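Local coordinates for galactose-1-phosphate uridylyltransferase (Bacillus cereus, PDB 4QVU) that is of unknown function but has a HIT-like fold, binds zinc and may act as a UDP-glucose:hexose-1-phosphate uridylyltransferase, at the interface of chains A and B. Numbering follows the deposited sequence. Chains: chain A/B, Uncharacterized protein.

The interface of chains A and B. Residues chain A 56, 106, 108, 110, 116, 127, 205, 207; chain B 227-228, 232.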
ATOM      1  N   LEU A  56      -6.841 -29.023  -6.494  1.00108.81           N
ATOM      2  CA  LEU A  56      -7.716 -28.150  -5.710  1.00106.88           C
ATOM      3  C   LEU A  56      -9.086 -28.817  -5.491  1.00111.21           C
ATOM      4  O   LEU A  56      -9.778 -29.157  -6.456  1.00111.32           O
ATOM      5  CB  LEU A  56      -7.871 -26.779  -6.391  1.00104.06           C
ATOM      6  CG  LEU A  56      -6.584 -25.980  -6.628  1.00107.05           C
ATOM      7  CD1 LEU A  56      -6.790 -24.906  -7.672  1.00104.76           C
ATOM      8  CD2 LEU A  56      -6.025 -25.403  -5.327  1.00109.53           C
ATOM      9  N   ILE A 106     -12.761 -19.130 -13.301  1.00 66.02           N
ATOM     10  CA  ILE A 106     -11.548 -18.384 -13.619  1.00 63.57           C
ATOM     11  C   ILE A 106     -10.996 -18.825 -14.969  1.00 65.98           C
ATOM     12  O   ILE A 106     -10.938 -20.022 -15.252  1.00 66.69           O
ATOM     13  CB  ILE A 106     -10.493 -18.590 -12.496  1.00 65.99           C
ATOM     14  CG1 ILE A 106     -10.830 -17.749 -11.250  1.00 65.70           C
ATOM     15  CG2 ILE A 106      -9.077 -18.288 -12.995  1.00 66.38           C
ATOM     16  CD1 ILE A 106      -9.859 -17.923 -10.076  1.00 74.12           C
ATOM     17  N   TYR A 108      -7.413 -17.892 -17.045  1.00 60.92           N
ATOM     18  CA  TYR A 108      -6.101 -17.271 -16.902  1.00 60.19           C
ATOM     19  C   TYR A 108      -5.030 -18.080 -17.649  1.00 66.12           C
ATOM     20  O   TYR A 108      -5.259 -19.230 -18.039  1.00 66.63           O
ATOM     21  CB  TYR A 108      -5.726 -17.107 -15.399  1.00 60.41           C
ATOM     22  CG  TYR A 108      -5.197 -18.342 -14.703  1.00 61.65           C
ATOM     23  CD1 TYR A 108      -6.055 -19.359 -14.296  1.00 64.44           C
ATOM     24  CD2 TYR A 108      -3.849 -18.458 -14.378  1.00 62.66           C
ATOM     25  CE1 TYR A 108      -5.575 -20.491 -13.640  1.00 66.68           C
ATOM     26  CE2 TYR A 108      -3.358 -19.584 -13.712  1.00 64.22           C
ATOM     27  CZ  TYR A 108      -4.226 -20.595 -13.341  1.00 73.49           C
ATOM     28  OH  TYR A 108      -3.746 -21.697 -12.682  1.00 78.32           O
ATOM     29  N   ASN A 110      -0.484 -18.709 -17.817  1.00 69.56           N
ATOM     30  CA  ASN A 110       0.864 -18.632 -17.253  1.00 69.75           C
ATOM     31  C   ASN A 110       1.849 -18.838 -18.390  1.00 76.22           C
ATOM     32  O   ASN A 110       1.661 -19.766 -19.180  1.00 77.22           O
ATOM     33  CB  ASN A 110       1.075 -19.664 -16.134  1.00 69.48           C
ATOM     34  CG  ASN A 110       0.059 -19.659 -15.023  1.00 91.27           C
ATOM     35  OD1 ASN A 110      -0.480 -18.622 -14.640  1.00 89.51           O
ATOM     36  ND2 ASN A 110      -0.193 -20.829 -14.453  1.00 81.00           N
ATOM     37  N   GLY A 116       4.478 -19.313 -12.636  1.00 89.38           N
ATOM     38  CA  GLY A 116       3.899 -20.313 -11.747  1.00 91.24           C
ATOM     39  C   GLY A 116       3.199 -21.450 -12.476  1.00100.34           C
ATOM     40  O   GLY A 116       2.415 -22.183 -11.869  1.00 99.96           O
ATOM     41  N   ILE A 127     -10.765 -22.831 -14.534  1.00 67.49           N
ATOM     42  CA  ILE A 127     -11.033 -23.487 -13.261  1.00 67.57           C
ATOM     43  C   ILE A 127     -12.405 -23.048 -12.757  1.00 74.14           C
ATOM     44  O   ILE A 127     -12.619 -21.866 -12.470  1.00 73.79           O
ATOM     45  CB  ILE A 127      -9.917 -23.199 -12.211  1.00 69.22           C
ATOM     46  CG1 ILE A 127      -8.514 -23.535 -12.766  1.00 68.78           C
ATOM     47  CG2 ILE A 127     -10.205 -23.948 -10.886  1.00 70.50           C
ATOM     48  CD1 ILE A 127      -7.393 -23.004 -11.977  1.00 79.30           C
ATOM     49  N   ASN A 205       1.609 -13.278 -17.081  1.00 61.85           N
ATOM     50  CA  ASN A 205       0.325 -13.883 -16.785  1.00 60.21           C
ATOM     51  C   ASN A 205      -0.793 -13.118 -17.436  1.00 63.33           C
ATOM     52  O   ASN A 205      -0.722 -11.886 -17.537  1.00 62.11           O
ATOM     53  CB  ASN A 205       0.064 -13.923 -15.280  1.00 58.10           C
ATOM     54  CG  ASN A 205       0.824 -14.915 -14.456  1.00 76.97           C
ATOM     55  OD1 ASN A 205       1.509 -14.540 -13.522  1.00 75.52           O
ATOM     56  ND2 ASN A 205       0.605 -16.193 -14.661  1.00 67.14           N
ATOM     57  N   PHE A 207      -4.935 -12.611 -16.844  1.00 56.69           N
ATOM     58  CA  PHE A 207      -6.057 -12.852 -15.935  1.00 56.46           C
ATOM     59  C   PHE A 207      -7.289 -12.234 -16.522  1.00 63.55           C
ATOM     60  O   PHE A 207      -7.252 -11.069 -16.920  1.00 64.51           O
ATOM     61  CB  PHE A 207      -5.813 -12.327 -14.517  1.00 56.75           C
ATOM     62  CG  PHE A 207      -4.583 -12.882 -13.857  1.00 57.32           C
ATOM     63  CD1 PHE A 207      -4.557 -14.189 -13.385  1.00 59.85           C
ATOM     64  CD2 PHE A 207      -3.450 -12.096 -13.698  1.00 57.86           C
ATOM     65  CE1 PHE A 207      -3.414 -14.708 -12.794  1.00 59.91           C
ATOM     66  CE2 PHE A 207      -2.313 -12.611 -13.090  1.00 60.12           C
ATOM     67  CZ  PHE A 207      -2.303 -13.914 -12.643  1.00 58.39           C
TER
ATOM     68  N   PRO B 227      -0.204 -17.935  -9.162  1.00 68.28           N
ATOM     69  CA  PRO B 227      -0.960 -17.102 -10.115  1.00 67.53           C
ATOM     70  C   PRO B 227      -2.357 -16.716  -9.620  1.00 71.19           C
ATOM     71  O   PRO B 227      -2.843 -15.640  -9.961  1.00 70.51           O
ATOM     72  CB  PRO B 227      -1.075 -17.993 -11.349  1.00 71.83           C
ATOM     73  CG  PRO B 227       0.001 -18.974 -11.219  1.00 77.60           C
ATOM     74  CD  PRO B 227       0.165 -19.228  -9.765  1.00 71.93           C
ATOM     75  N   LEU B 228      -2.994 -17.578  -8.811  1.00 67.81           N
ATOM     76  CA  LEU B 228      -4.329 -17.339  -8.271  1.00 66.67           C
ATOM     77  C   LEU B 228      -4.289 -16.236  -7.236  1.00 68.11           C
ATOM     78  O   LEU B 228      -5.277 -15.531  -7.085  1.00 67.14           O
ATOM     79  CB  LEU B 228      -4.922 -18.620  -7.684  1.00 68.35           C
ATOM     80  CG  LEU B 228      -5.848 -19.381  -8.622  1.00 76.46           C
ATOM     81  CD1 LEU B 228      -5.165 -19.743  -9.939  1.00 78.43           C
ATOM     82  CD2 LEU B 228      -6.425 -20.597  -7.946  1.00 81.83           C
ATOM     83  N   TYR B 232      -5.971 -12.790  -8.359  1.00 57.47           N
ATOM     84  CA  TYR B 232      -7.260 -12.784  -7.674  1.00 56.76           C
ATOM     85  C   TYR B 232      -7.154 -12.773  -6.147  1.00 61.95           C
ATOM     86  O   TYR B 232      -8.194 -12.836  -5.486  1.00 63.31           O
ATOM     87  CB  TYR B 232      -8.061 -14.032  -8.094  1.00 58.25           C
ATOM     88  CG  TYR B 232      -8.153 -14.235  -9.592  1.00 59.46           C
ATOM     89  CD1 TYR B 232      -9.078 -13.530 -10.357  1.00 61.12           C
ATOM     90  CD2 TYR B 232      -7.330 -15.152 -10.244  1.00 60.74           C
ATOM     91  CE1 TYR B 232      -9.177 -13.725 -11.734  1.00 62.55           C
ATOM     92  CE2 TYR B 232      -7.427 -15.362 -11.620  1.00 62.99           C
ATOM     93  CZ  TYR B 232      -8.348 -14.639 -12.361  1.00 69.33           C
ATOM     94  OH  TYR B 232      -8.462 -14.835 -13.716  1.00 73.75           O
TER
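B:Leu228 sets its CD1 methyl above the hydroxyl end of the A:Tyr108 ring, over the CZ-OH bond and 3.6 Å from CZ. A:Ile127 CD1 borders that ring in plane from within chain A.

Beside this pair B:Tyr232 slots between A:Ile106 and A:Phe207, with the isoleucine over one face and the phenylalanine beyond the CE2 edge on the other side of the plane, an example of how an aromatic ring can key one subunit into another. The A:Ile106 CD1 methyl lies 3.9 Å from the B:Tyr232 ring centroid, shifted toward the rim. CG2 of the same isoleucine, anti to the backbone N, reaches B:Tyr232 CE2 at 3.6 Å. A:Phe207 stands nearly upright to the tyrosine, the planes turned by 82° in an edge-to-face pair, with A:Phe207 CD1 3.6 Å from B:Tyr232 CE2.

B:Pro227 lies on the same side of the A:Tyr108 ring as the leucine methyl but out beyond its CE2 edge, with CB 3.7 Å from CE2. Toward the polar rim the proline packs against the amide of A:Asn110, whose OD1 is 3.4 Å from B:Pro227 CB. No hydrogen bond or salt bridge crosses this patch, so van der Waals packing probably carries most of it.

Two-fold symmetry repeats the contact with the chains exchanged, although the structure alone does not show whether the pairing is biological. In the fold, the short helix 227-232 of chain B lies against strands 104-111 and 203-211 of chain A, where A:Ile106, A:Tyr108 and A:Asn110 form a row.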